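Local coordinates for malonyl acyl carrier protein transacylase (Streptococcus pneumoniae, PDB 3IM8) that probably transfers the malonyl group from malonyl-CoA to holo acyl carrier protein, supplying malonyl-ACP for fatty acid synthesis, at residues Ala5-Gly10 / Ser267-Ile272; Met18-Tyr23 / Asp43-Ile48; Glu31-Ala36 / Ser69-Arg74; Pro83-Gly88 / Pro225-Thr230; Asn160-Ile165 / Lys283-Thr288. All blocks are in the same frame, centred on the assembly; numbering follows the deposited sequence.

Contact 1: Ala5-Gly10 / Ser267-Ile272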
# COMPACT_ATOMS: atom_id res chain seq x y z
N ALA A 5 1.01 -15.92 3.62
CA ALA A 5 1.35 -14.46 3.66
C ALA A 5 0.12 -13.54 3.80
O ALA A 5 -0.89 -13.78 3.14
CB ALA A 5 2.16 -14.06 2.44
N PHE A 6 0.21 -12.53 4.69
CA PHE A 6 -0.81 -11.47 4.78
C PHE A 6 -0.36 -10.29 3.89
O PHE A 6 0.80 -9.84 3.94
CB PHE A 6 -1.05 -10.99 6.22
CG PHE A 6 -1.78 -12.00 7.12
CD1 PHE A 6 -2.09 -13.30 6.68
CD2 PHE A 6 -2.14 -11.65 8.41
CE1 PHE A 6 -2.77 -14.21 7.54
CE2 PHE A 6 -2.81 -12.53 9.26
CZ PHE A 6 -3.12 -13.82 8.83
N LEU A 7 -1.28 -9.82 3.05
CA LEU A 7 -1.00 -8.75 2.12
C LEU A 7 -1.84 -7.56 2.59
O LEU A 7 -3.07 -7.63 2.60
CB LEU A 7 -1.42 -9.18 0.75
CG LEU A 7 -0.71 -10.43 0.20
CD1 LEU A 7 -1.27 -10.77 -1.17
CD2 LEU A 7 0.83 -10.33 0.15
N PHE A 8 -1.19 -6.45 2.94
CA PHE A 8 -1.99 -5.34 3.51
C PHE A 8 -2.39 -4.24 2.50
O PHE A 8 -1.57 -3.74 1.77
CB PHE A 8 -1.26 -4.73 4.69
CG PHE A 8 -1.16 -5.65 5.90
CD1 PHE A 8 -0.23 -6.66 5.95
CD2 PHE A 8 -1.97 -5.43 7.01
CE1 PHE A 8 -0.12 -7.49 7.08
CE2 PHE A 8 -1.87 -6.21 8.14
CZ PHE A 8 -0.94 -7.26 8.18
N ALA A 9 -3.68 -3.89 2.48
CA ALA A 9 -4.24 -2.77 1.72
C ALA A 9 -3.46 -1.45 1.72
O ALA A 9 -2.87 -1.07 2.74
CB ALA A 9 -5.73 -2.48 2.20
N GLY A 10 -3.50 -0.75 0.58
CA GLY A 10 -3.01 0.62 0.42
C GLY A 10 -4.06 1.71 0.29
O GLY A 10 -5.28 1.48 0.29
N SER A 267 2.11 -20.73 0.14
CA SER A 267 1.01 -21.29 -0.68
C SER A 267 -0.32 -20.48 -0.69
O SER A 267 -0.99 -20.35 -1.74
CB SER A 267 0.73 -22.75 -0.29
OG SER A 267 0.49 -22.86 1.10
N ASN A 268 -0.65 -19.94 0.47
CA ASN A 268 -1.93 -19.33 0.79
C ASN A 268 -1.78 -17.78 0.94
O ASN A 268 -0.90 -17.31 1.66
CB ASN A 268 -2.32 -19.93 2.14
CG ASN A 268 -3.81 -20.14 2.29
OD1 ASN A 268 -4.40 -19.71 3.30
ND2 ASN A 268 -4.42 -20.82 1.31
N PHE A 269 -2.63 -16.98 0.30
CA PHE A 269 -2.54 -15.50 0.48
C PHE A 269 -3.80 -14.92 1.13
O PHE A 269 -4.89 -15.22 0.68
CB PHE A 269 -2.23 -14.74 -0.82
CG PHE A 269 -0.87 -15.03 -1.41
CD1 PHE A 269 0.22 -14.22 -1.12
CD2 PHE A 269 -0.69 -16.11 -2.30
CE1 PHE A 269 1.48 -14.46 -1.66
CE2 PHE A 269 0.58 -16.38 -2.87
CZ PHE A 269 1.66 -15.56 -2.56
N ILE A 270 -3.63 -14.11 2.19
CA ILE A 270 -4.83 -13.48 2.84
C ILE A 270 -4.64 -11.98 2.74
O ILE A 270 -3.66 -11.44 3.29
CB ILE A 270 -5.06 -13.93 4.31
CG1 ILE A 270 -5.46 -15.44 4.35
CG2 ILE A 270 -6.21 -13.15 4.95
CD1 ILE A 270 -5.54 -16.03 5.76
N GLU A 271 -5.52 -11.33 1.99
CA GLU A 271 -5.43 -9.88 1.89
C GLU A 271 -6.21 -9.29 3.05
O GLU A 271 -7.38 -9.65 3.29
CB GLU A 271 -5.95 -9.37 0.53
CG GLU A 271 -6.08 -7.85 0.49
CD GLU A 271 -6.50 -7.36 -0.84
OE1 GLU A 271 -7.01 -8.18 -1.63
OE2 GLU A 271 -6.34 -6.15 -1.11
N ILE A 272 -5.56 -8.41 3.81
CA ILE A 272 -6.17 -7.79 4.99
C ILE A 272 -6.82 -6.49 4.52
O ILE A 272 -6.14 -5.67 3.93
CB ILE A 272 -5.08 -7.43 6.02
CG1 ILE A 272 -4.19 -8.62 6.31
CG2 ILE A 272 -5.73 -6.77 7.31
CD1 ILE A 272 -4.97 -9.82 6.86

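Contact 2: Met18-Tyr23 / Asp43-Ile48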
# COMPACT_ATOMS: atom_id res chain seq x y z
N MET A 18 -15.79 1.55 7.17
CA MET A 18 -14.96 0.33 7.13
C MET A 18 -14.55 -0.14 8.53
O MET A 18 -14.18 0.66 9.40
CB MET A 18 -13.74 0.52 6.25
CG MET A 18 -12.86 1.68 6.73
SD MET A 18 -11.42 1.89 5.73
CE MET A 18 -10.49 2.93 6.85
N GLY A 19 -14.65 -1.44 8.77
CA GLY A 19 -14.27 -1.97 10.07
C GLY A 19 -15.30 -1.79 11.18
O GLY A 19 -15.05 -2.22 12.32
N ARG A 20 -16.41 -1.12 10.91
CA ARG A 20 -17.36 -0.80 12.01
C ARG A 20 -18.03 -2.05 12.58
O ARG A 20 -18.21 -2.15 13.81
CB ARG A 20 -18.45 0.23 11.57
CG ARG A 20 -19.51 0.50 12.68
CD ARG A 20 -19.00 1.53 13.65
NE ARG A 20 -19.61 1.38 14.97
CZ ARG A 20 -19.65 2.34 15.91
NH1 ARG A 20 -20.17 2.07 17.10
NH2 ARG A 20 -19.18 3.58 15.67
N ASP A 21 -18.43 -2.99 11.71
CA ASP A 21 -18.94 -4.31 12.15
C ASP A 21 -17.97 -5.01 13.14
O ASP A 21 -18.36 -5.40 14.27
CB ASP A 21 -19.30 -5.20 10.94
CG ASP A 21 -18.16 -5.35 9.89
OD1 ASP A 21 -17.08 -4.77 10.02
OD2 ASP A 21 -18.38 -6.07 8.89
N PHE A 22 -16.70 -5.12 12.74
CA PHE A 22 -15.68 -5.70 13.61
C PHE A 22 -15.55 -4.90 14.89
O PHE A 22 -15.41 -5.51 15.95
CB PHE A 22 -14.33 -5.74 12.92
CG PHE A 22 -14.27 -6.67 11.76
CD1 PHE A 22 -15.08 -7.83 11.72
CD2 PHE A 22 -13.37 -6.44 10.70
CE1 PHE A 22 -14.96 -8.71 10.64
CE2 PHE A 22 -13.28 -7.33 9.63
CZ PHE A 22 -14.07 -8.45 9.59
N TYR A 23 -15.60 -3.56 14.80
CA TYR A 23 -15.39 -2.66 15.95
C TYR A 23 -16.36 -2.87 17.11
O TYR A 23 -15.93 -2.92 18.29
CB TYR A 23 -15.35 -1.17 15.50
CG TYR A 23 -15.23 -0.10 16.60
CD1 TYR A 23 -13.99 0.54 16.84
CD2 TYR A 23 -16.36 0.33 17.35
CE1 TYR A 23 -13.86 1.54 17.81
CE2 TYR A 23 -16.23 1.36 18.36
CZ TYR A 23 -14.98 1.94 18.54
OH TYR A 23 -14.80 2.88 19.45
N ASP A 43 -11.19 11.70 17.08
CA ASP A 43 -11.96 10.48 17.06
C ASP A 43 -11.85 9.89 15.66
O ASP A 43 -12.57 10.35 14.78
CB ASP A 43 -13.45 10.82 17.39
CG ASP A 43 -14.35 9.57 17.49
OD1 ASP A 43 -14.02 8.46 17.04
OD2 ASP A 43 -15.46 9.73 18.02
N LEU A 44 -10.95 8.91 15.45
CA LEU A 44 -10.82 8.24 14.14
C LEU A 44 -12.05 7.39 13.75
O LEU A 44 -12.37 7.21 12.56
CB LEU A 44 -9.54 7.39 14.06
CG LEU A 44 -9.21 6.60 12.77
CD1 LEU A 44 -9.00 7.51 11.57
CD2 LEU A 44 -7.96 5.70 13.01
N ARG A 45 -12.73 6.83 14.75
CA ARG A 45 -13.87 5.98 14.47
C ARG A 45 -15.01 6.84 13.83
O ARG A 45 -15.64 6.46 12.81
CB ARG A 45 -14.33 5.32 15.78
CG ARG A 45 -15.66 4.56 15.73
CD ARG A 45 -15.44 3.19 15.06
NE ARG A 45 -15.67 3.17 13.59
CZ ARG A 45 -15.02 2.41 12.73
NH1 ARG A 45 -14.06 1.59 13.16
NH2 ARG A 45 -15.31 2.48 11.44
N TYR A 46 -15.27 7.99 14.47
CA TYR A 46 -16.22 8.97 13.93
C TYR A 46 -15.79 9.47 12.52
O TYR A 46 -16.59 9.55 11.58
CB TYR A 46 -16.33 10.15 14.89
CG TYR A 46 -17.34 11.17 14.42
CD1 TYR A 46 -18.72 10.88 14.45
CD2 TYR A 46 -16.91 12.39 13.90
CE1 TYR A 46 -19.68 11.82 13.96
CE2 TYR A 46 -17.83 13.33 13.43
CZ TYR A 46 -19.21 13.05 13.46
OH TYR A 46 -20.08 14.02 12.99
N LEU A 47 -14.50 9.77 12.35
CA LEU A 47 -14.01 10.16 11.01
C LEU A 47 -14.34 9.09 9.99
O LEU A 47 -14.93 9.37 8.94
CB LEU A 47 -12.50 10.44 11.03
CG LEU A 47 -11.79 10.98 9.79
CD1 LEU A 47 -10.52 11.73 10.15
CD2 LEU A 47 -11.49 9.87 8.84
N ILE A 48 -13.99 7.85 10.31
CA ILE A 48 -14.21 6.77 9.36
C ILE A 48 -15.72 6.57 9.02
O ILE A 48 -16.11 6.27 7.86
CB ILE A 48 -13.52 5.40 9.83
CG1 ILE A 48 -11.98 5.50 9.73
CG2 ILE A 48 -13.96 4.26 8.94
CD1 ILE A 48 -11.21 4.48 10.65
O HOH W 1 -12.28 0.89 11.25

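Contact 3: Glu31-Ala36 / Ser69-Arg74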
# COMPACT_ATOMS: atom_id res chain seq x y z
N GLU A 31 -10.39 -1.69 20.82
CA GLU A 31 -9.14 -1.28 21.44
C GLU A 31 -8.17 -0.74 20.40
O GLU A 31 -7.64 0.33 20.58
CB GLU A 31 -8.48 -2.47 22.19
CG GLU A 31 -7.04 -2.18 22.69
CD GLU A 31 -6.96 -1.36 24.02
OE1 GLU A 31 -5.84 -1.01 24.41
OE2 GLU A 31 -8.01 -1.07 24.67
N THR A 32 -7.93 -1.47 19.30
CA THR A 32 -6.98 -0.98 18.28
C THR A 32 -7.36 0.43 17.72
O THR A 32 -6.51 1.33 17.60
CB THR A 32 -6.75 -2.06 17.13
OG1 THR A 32 -6.25 -3.26 17.73
CG2 THR A 32 -5.74 -1.59 16.03
N ILE A 33 -8.64 0.63 17.36
CA ILE A 33 -9.07 1.92 16.79
C ILE A 33 -9.01 3.04 17.83
O ILE A 33 -8.58 4.13 17.49
CB ILE A 33 -10.52 1.83 16.11
CG1 ILE A 33 -10.54 0.81 14.97
CG2 ILE A 33 -10.98 3.18 15.53
CD1 ILE A 33 -9.51 1.07 13.87
N ASP A 34 -9.49 2.79 19.06
CA ASP A 34 -9.46 3.82 20.13
C ASP A 34 -8.02 4.19 20.53
O ASP A 34 -7.71 5.36 20.73
CB ASP A 34 -10.31 3.45 21.37
CG ASP A 34 -11.82 3.18 21.03
OD1 ASP A 34 -12.26 3.32 19.84
OD2 ASP A 34 -12.57 2.83 21.97
N ARG A 35 -7.12 3.22 20.55
CA ARG A 35 -5.69 3.52 20.65
C ARG A 35 -5.17 4.47 19.54
O ARG A 35 -4.36 5.34 19.80
CB ARG A 35 -4.88 2.23 20.63
CG ARG A 35 -3.94 2.17 21.71
CD ARG A 35 -4.67 1.90 23.03
NE ARG A 35 -3.89 2.36 24.18
CZ ARG A 35 -3.81 1.75 25.36
NH1 ARG A 35 -3.04 2.28 26.30
NH2 ARG A 35 -4.47 0.61 25.62
N ALA A 36 -5.65 4.30 18.29
CA ALA A 36 -5.16 5.17 17.24
C ALA A 36 -5.78 6.55 17.47
O ALA A 36 -5.15 7.56 17.23
CB ALA A 36 -5.54 4.62 15.87
N SER A 69 -6.67 -1.77 9.09
CA SER A 69 -5.91 -2.95 8.73
C SER A 69 -5.24 -3.66 9.90
O SER A 69 -5.36 -4.87 10.00
CB SER A 69 -4.83 -2.57 7.72
OG SER A 69 -5.47 -2.06 6.57
N VAL A 70 -4.48 -2.93 10.71
CA VAL A 70 -3.87 -3.52 11.93
C VAL A 70 -4.93 -4.20 12.79
O VAL A 70 -4.71 -5.33 13.28
CB VAL A 70 -3.05 -2.51 12.73
CG1 VAL A 70 -2.49 -3.12 14.01
CG2 VAL A 70 -1.88 -2.03 11.85
N ALA A 71 -6.07 -3.54 12.97
CA ALA A 71 -7.19 -4.16 13.72
C ALA A 71 -7.68 -5.48 13.10
O ALA A 71 -7.93 -6.46 13.83
CB ALA A 71 -8.32 -3.22 13.80
N ILE A 72 -7.84 -5.51 11.78
CA ILE A 72 -8.26 -6.73 11.08
C ILE A 72 -7.20 -7.86 11.23
O ILE A 72 -7.51 -9.03 11.48
CB ILE A 72 -8.58 -6.45 9.59
CG1 ILE A 72 -9.79 -5.52 9.49
CG2 ILE A 72 -8.92 -7.77 8.88
CD1 ILE A 72 -10.09 -5.04 8.14
N TYR A 73 -5.95 -7.50 11.09
CA TYR A 73 -4.86 -8.49 11.28
C TYR A 73 -4.89 -9.02 12.70
O TYR A 73 -4.84 -10.25 12.88
CB TYR A 73 -3.50 -7.86 10.95
CG TYR A 73 -2.34 -8.35 11.77
CD1 TYR A 73 -1.70 -9.53 11.48
CD2 TYR A 73 -1.84 -7.57 12.83
CE1 TYR A 73 -0.61 -9.97 12.27
CE2 TYR A 73 -0.79 -7.96 13.59
CZ TYR A 73 -0.17 -9.15 13.32
OH TYR A 73 0.92 -9.52 14.12
N ARG A 74 -5.04 -8.13 13.69
CA ARG A 74 -5.12 -8.53 15.09
C ARG A 74 -6.32 -9.43 15.36
O ARG A 74 -6.22 -10.39 16.14
CB ARG A 74 -5.10 -7.32 16.05
CG ARG A 74 -3.76 -6.70 16.24
CD ARG A 74 -3.87 -5.40 17.01
NE ARG A 74 -2.57 -4.80 17.32
CZ ARG A 74 -2.42 -3.77 18.14
NH1 ARG A 74 -3.49 -3.24 18.72
NH2 ARG A 74 -1.19 -3.30 18.41

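Contact 4: Pro83-Gly88 / Pro225-Thr230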
# COMPACT_ATOMS: atom_id res chain seq x y z
N PRO A 83 0.64 -14.92 10.29
CA PRO A 83 1.33 -14.98 8.97
C PRO A 83 2.77 -15.48 9.03
O PRO A 83 3.43 -15.31 10.04
CB PRO A 83 1.29 -13.53 8.49
CG PRO A 83 1.29 -12.75 9.71
CD PRO A 83 0.41 -13.52 10.69
N ASP A 84 3.25 -16.09 7.95
CA ASP A 84 4.66 -16.50 7.86
C ASP A 84 5.53 -15.44 7.20
O ASP A 84 6.76 -15.36 7.43
CB ASP A 84 4.76 -17.85 7.12
CG ASP A 84 3.99 -18.97 7.85
OD1 ASP A 84 4.40 -19.29 8.97
OD2 ASP A 84 2.95 -19.45 7.36
N MET A 85 4.89 -14.61 6.38
CA MET A 85 5.54 -13.47 5.70
C MET A 85 4.49 -12.39 5.50
O MET A 85 3.30 -12.70 5.40
CB MET A 85 6.10 -13.86 4.31
CG MET A 85 7.10 -14.98 4.32
SD MET A 85 7.96 -15.21 2.74
CE MET A 85 8.73 -13.66 2.53
N VAL A 86 4.92 -11.13 5.42
CA VAL A 86 4.00 -10.02 5.14
C VAL A 86 4.51 -9.10 4.03
O VAL A 86 5.68 -9.10 3.74
CB VAL A 86 3.69 -9.16 6.39
CG1 VAL A 86 3.03 -10.01 7.50
CG2 VAL A 86 4.96 -8.43 6.90
N ALA A 87 3.61 -8.26 3.49
CA ALA A 87 3.92 -7.19 2.55
C ALA A 87 2.65 -6.33 2.56
O ALA A 87 1.58 -6.79 3.02
CB ALA A 87 4.16 -7.76 1.12
N GLY A 88 2.75 -5.11 2.07
CA GLY A 88 1.58 -4.22 2.00
C GLY A 88 1.84 -3.19 0.92
O GLY A 88 3.00 -2.87 0.63
N PRO A 225 9.27 -12.34 8.41
CA PRO A 225 9.88 -11.69 7.29
C PRO A 225 8.86 -10.80 6.57
O PRO A 225 7.68 -11.19 6.44
CB PRO A 225 10.34 -12.84 6.39
CG PRO A 225 10.35 -14.10 7.31
CD PRO A 225 9.28 -13.81 8.33
N LEU A 226 9.31 -9.63 6.14
CA LEU A 226 8.52 -8.65 5.35
C LEU A 226 9.21 -8.43 4.00
O LEU A 226 10.40 -8.19 3.96
CB LEU A 226 8.40 -7.32 6.10
CG LEU A 226 7.70 -6.16 5.36
CD1 LEU A 226 7.05 -5.27 6.34
CD2 LEU A 226 8.66 -5.29 4.55
N VAL A 227 8.47 -8.55 2.90
CA VAL A 227 8.97 -8.27 1.55
C VAL A 227 8.70 -6.80 1.20
O VAL A 227 7.54 -6.39 1.08
CB VAL A 227 8.36 -9.24 0.52
CG1 VAL A 227 8.92 -8.99 -0.86
CG2 VAL A 227 8.66 -10.70 0.94
N GLY A 228 9.76 -6.00 1.08
CA GLY A 228 9.57 -4.57 0.86
C GLY A 228 9.20 -4.18 -0.56
O GLY A 228 9.59 -4.82 -1.52
N ASN A 229 8.45 -3.09 -0.68
CA ASN A 229 7.96 -2.57 -1.96
C ASN A 229 9.08 -2.16 -2.92
O ASN A 229 9.02 -2.39 -4.14
CB ASN A 229 7.07 -1.34 -1.68
CG ASN A 229 5.67 -1.70 -1.17
OD1 ASN A 229 5.22 -2.89 -1.15
ND2 ASN A 229 4.96 -0.68 -0.79
N THR A 230 10.10 -1.53 -2.33
CA THR A 230 11.13 -0.83 -3.11
C THR A 230 12.08 -1.83 -3.78
O THR A 230 12.23 -1.83 -5.03
CB THR A 230 11.88 0.23 -2.25
OG1 THR A 230 10.92 1.07 -1.61
CG2 THR A 230 12.83 1.04 -3.08
O HOH W 2 5.58 -4.55 1.99

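Contact 5: Asn160-Ile165 / Lys283-Thr288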
# COMPACT_ATOMS: atom_id res chain seq x y z
N ASN A 160 2.16 -3.61 -10.77
CA ASN A 160 1.10 -4.45 -10.16
C ASN A 160 1.09 -5.91 -10.61
O ASN A 160 1.13 -6.83 -9.77
CB ASN A 160 -0.31 -3.80 -10.30
CG ASN A 160 -0.37 -2.36 -9.76
OD1 ASN A 160 0.32 -2.00 -8.81
ND2 ASN A 160 -1.26 -1.55 -10.35
N THR A 161 0.99 -6.13 -11.92
CA THR A 161 1.11 -7.45 -12.56
C THR A 161 2.02 -7.32 -13.81
O THR A 161 2.32 -6.19 -14.22
CB THR A 161 -0.28 -8.02 -12.98
OG1 THR A 161 -0.73 -7.36 -14.16
CG2 THR A 161 -1.34 -7.80 -11.83
N PRO A 162 2.49 -8.46 -14.38
CA PRO A 162 3.28 -8.33 -15.63
C PRO A 162 2.48 -7.64 -16.76
O PRO A 162 3.09 -7.10 -17.72
CB PRO A 162 3.61 -9.79 -15.99
CG PRO A 162 3.61 -10.54 -14.65
CD PRO A 162 2.46 -9.87 -13.89
N ALA A 163 1.16 -7.59 -16.63
CA ALA A 163 0.31 -6.91 -17.64
C ALA A 163 -0.47 -5.68 -17.10
O ALA A 163 -1.53 -5.32 -17.59
CB ALA A 163 -0.61 -7.92 -18.33
N GLN A 164 0.06 -5.08 -16.05
CA GLN A 164 -0.60 -3.95 -15.41
C GLN A 164 0.41 -3.07 -14.70
O GLN A 164 0.79 -3.33 -13.55
CB GLN A 164 -1.66 -4.44 -14.42
CG GLN A 164 -2.94 -3.62 -14.41
CD GLN A 164 -2.91 -2.51 -13.38
OE1 GLN A 164 -2.10 -1.59 -13.46
NE2 GLN A 164 -3.81 -2.59 -12.41
N ILE A 165 0.86 -2.03 -15.38
CA ILE A 165 1.88 -1.14 -14.83
C ILE A 165 1.42 0.30 -14.93
O ILE A 165 1.08 0.78 -16.02
CB ILE A 165 3.26 -1.35 -15.58
CG1 ILE A 165 3.81 -2.74 -15.18
CG2 ILE A 165 4.25 -0.20 -15.23
CD1 ILE A 165 4.89 -3.33 -16.06
N LYS A 283 -4.34 -12.84 -8.35
CA LYS A 283 -5.14 -13.72 -9.19
C LYS A 283 -4.61 -13.69 -10.63
O LYS A 283 -4.65 -14.68 -11.33
CB LYS A 283 -6.59 -13.24 -9.21
CG LYS A 283 -7.66 -14.26 -8.93
CD LYS A 283 -8.14 -14.98 -10.18
CE LYS A 283 -9.36 -15.86 -9.87
NZ LYS A 283 -9.36 -17.05 -10.74
N LYS A 284 -4.16 -12.52 -11.08
CA LYS A 284 -3.54 -12.39 -12.38
C LYS A 284 -2.11 -12.96 -12.33
O LYS A 284 -1.73 -13.73 -13.21
CB LYS A 284 -3.56 -10.94 -12.87
CG LYS A 284 -4.86 -10.16 -12.64
CD LYS A 284 -5.74 -10.06 -13.88
CE LYS A 284 -6.91 -9.12 -13.66
NZ LYS A 284 -7.50 -8.72 -14.98
N ILE A 285 -1.33 -12.62 -11.31
CA ILE A 285 0.03 -13.17 -11.17
C ILE A 285 0.00 -14.68 -11.16
O ILE A 285 0.76 -15.31 -11.85
CB ILE A 285 0.75 -12.64 -9.89
CG1 ILE A 285 0.90 -11.11 -9.99
CG2 ILE A 285 2.13 -13.31 -9.72
CD1 ILE A 285 0.92 -10.37 -8.66
N ASP A 286 -0.88 -15.26 -10.36
CA ASP A 286 -0.99 -16.71 -10.29
C ASP A 286 -2.43 -17.11 -9.87
O ASP A 286 -2.74 -17.19 -8.71
CB ASP A 286 0.05 -17.26 -9.31
CG ASP A 286 0.05 -18.81 -9.21
OD1 ASP A 286 -0.67 -19.50 -9.99
OD2 ASP A 286 0.77 -19.34 -8.33
N GLN A 287 -3.29 -17.35 -10.86
CA GLN A 287 -4.63 -17.95 -10.64
C GLN A 287 -4.66 -19.25 -9.85
O GLN A 287 -5.70 -19.56 -9.29
CB GLN A 287 -5.38 -18.16 -11.96
CG GLN A 287 -4.90 -19.37 -12.77
CD GLN A 287 -3.88 -19.01 -13.85
OE1 GLN A 287 -4.26 -18.64 -14.97
NE2 GLN A 287 -2.57 -19.14 -13.51
N THR A 288 -3.57 -20.02 -9.81
CA THR A 288 -3.54 -21.24 -8.96
C THR A 288 -3.25 -20.99 -7.48
O THR A 288 -3.41 -21.90 -6.67
CB THR A 288 -2.51 -22.33 -9.43
OG1 THR A 288 -1.16 -21.89 -9.17
CG2 THR A 288 -2.71 -22.69 -10.92

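Contact 1: Ala5-Gly10 / Ser267-Ile272
In I272, CG1 stands anti to the carbonyl carbon (chi1 -52°) and chi2 of -59° turns CD1 toward F6, putting one side chain against two phenylalanines. Its CG1 sits over one face of the F8 ring, offset toward the rim, 3.9 Å from the ring centroid and 14° off the normal, a CH-pi contact. I272 CD1 makes a second, off-centre CH-pi contact with the F6 ring, at 3.7 Å from F6 CD2, while I270 CD1 meets F6 CE1 at 3.8 Å. Strands 4-8 and 268-272 are the two central ones of the four-stranded parallel sheet in the acyl transferase fold. The ladder alternates: A5 N donates to N268 O, I270 N to A5 O (2.9 Å), L7 N to I270 O and I272 N to L7 O (2.9 Å); A9 N to I272 O is weak. The other sheet face carries A5, L7, F269 and E271. There L7 CD1 approaches F269 CD1 at 3.8 Å where M261 of helix 254-263 packs on both, and the E271 carboxylate bonds to S279 OG and L278 N.

Contact 2: Met18-Tyr23 / Asp43-Ile48
Hydrogen bonding across M18-Y23 and D43-I48 converges on M18 O. R45 NH2 donates to it at 3.0 Å and 170°, with the oxygen in the guanidinium plane but the donor above the carbonyl plane. A water bridges the same pair, donating to M18 O and accepting from R45 NH1, each at 2.7 Å, which gives the carbonyl a second bond. The CH-pi contact belongs to R45 as well: its CD lies over the centre of the Y23 ring, 3.4 Å from the centroid and 7° off the normal. Among like charges, R20 NH2 comes to 4.1 Å from R45 NE, a proximity probably eased by D49, whose carboxylate forms salt bridges with both arginines; R20 NH1 also pairs with D24. Apolar contact is made by M18 CG and I48 CG2, 3.6 Å apart, their side chains crossing at about a right angle. The arrangement is a buried arginine from the first turn of helix 44-50 reaching the chain that leads into helix 20-25 and the Y23 ring within it, in the helical part of the acyl transferase domain.

Contact 3: Glu31-Ala36 / Ser69-Arg74
T32 faces A71 and R74 across two helices whose local axes approach to 9.2 Å at 153°, and its side chain splits the contact into a polar and an apolar branch. At the root, T32 CB lies 3.9 Å from A71 CB. With OG1 anti to the carbonyl carbon, CG2 stands anti to the backbone N and meets A71: T32 CG2 is 3.6 Å from A71 N and 3.8 Å from A71 CB. The same methyl brushes V70 CG1 at 4.1 Å. The hydroxyl branch ends on R74, where NH1 donates to T32 OG1 at 2.9 Å with an N-H...O angle of 145°; the oxygen is near the guanidinium edge, tilted 20° from its plane. R74 CD is also close to T32 OG1, at 3.3 Å. Because OG1 also bonds to I28 O, the hydroxyl joins its own helix backbone to the arginine of the other helix. F105 of helix 105-122 packs against T32, V70 and R74. The small A71 side chain and a CA separation of 5.6 Å between T32 and A71 mark a close, nearly antiparallel helix pair, formed by helices 27-40 and 58-78 of the acyl transferase domain.

Contact 4: Pro83-Gly88 / Pro225-Thr230
Strand 85-88, an outermost strand of the parallel sheet, leads into the predicted active-site serine S90, and the loop P225-T230 runs beside it, with the end-to-end directions of the two only 20° apart. V86 and L226 form a single backbone bridge. V86 N donates to P225 O at 2.9 Å and 154°, and V227 N returns the bond to V86 O at 3.0 Å; M85 CA and L226 CA add CA-H...O contacts to those same two oxygens. A water continues the pairing, accepting from G88 N at 2.9 Å and lying 2.8 Å from V227 O, to which it can donate. G88 begins a GxSxG sequence consistent with the nucleophile elbow of acyltransferases, and the side chain of N229, near the end of the loop, comes at its nearest to about 4 Å from that of S90 and about 6 Å from that of H199, also predicted to be catalytic. Side chains fill in around the bridge. V86 CG2, set between the backbone N and the carbonyl carbon, meets L226 CB at 3.7 Å, and A96 of helix 92-99 touches both residues. For M85, chi3 of 60° bends the chain and sends CE against V227 CG2, a tight 3.4 Å pair. Further along, A87 CB approaches V227 O, while helix 254-263 packs on A87 and V227 through M261.

Contact 5: Asn160-Ile165 / Lys283-Thr288
The backbones come together where T161 approaches I285, with CA atoms 6.0 Å apart, as a tight strand connection meets the last turn of helix 277-285. T161 to Q164 is a type I beta turn, closed by Q164 N donating to T161 O at 3.1 Å. Across the contact the meeting is purely by van der Waals touch, with no hydrogen bond between the segments. I285 carries much of it: CD1 lies 3.7 Å from N160 O, and CG1 is 4.4 Å from P162 CD. T161 CG2, anti to the carbonyl carbon, points its methyl to K284 CB at 4.0 Å, the two side chains crossing at a slant, whereas the K284 amine leads away. The chi1 of 77° that places T161 OG1 between the backbone N and the carbonyl carbon also lets it accept from A163 N, an ST turn within the hairpin of strands 154-161 and 164-169. N160 and T161 both face Q164 in a classic beta bulge, and both backbone nitrogens donate to Q164 O, that of N160 weakly. F281, one turn earlier on helix 277-285, touches N160, T161 and Q164, while F254 and Y255 of helix 254-263 pack on I285.

How the contacts relate
Contacts 1 and 4 share the parallel sheet: strands 4-8 and 85-88 are neighbours, joined where F8 N comes 2.8 Å from A87 O, and both contacts are buried and held chiefly by backbone bonds. Contacts 2 and 3 lie farther from the chain centre and join helices through arginine side chains and small apolar pairs; Y23 OH meets D34 OD1 at 2.6 Å between them. Contact 3 reaches the sheet directly, with Y73 against F6 and F8, and I72 against I272. Contact 5 is partly exposed, its centre about 30 Å from that of contact 3, and lacks cross-segment hydrogen bonds. Contact 4 comes nearest to the predicted catalytic residues, whereas contacts 2 and 3 lie away from them.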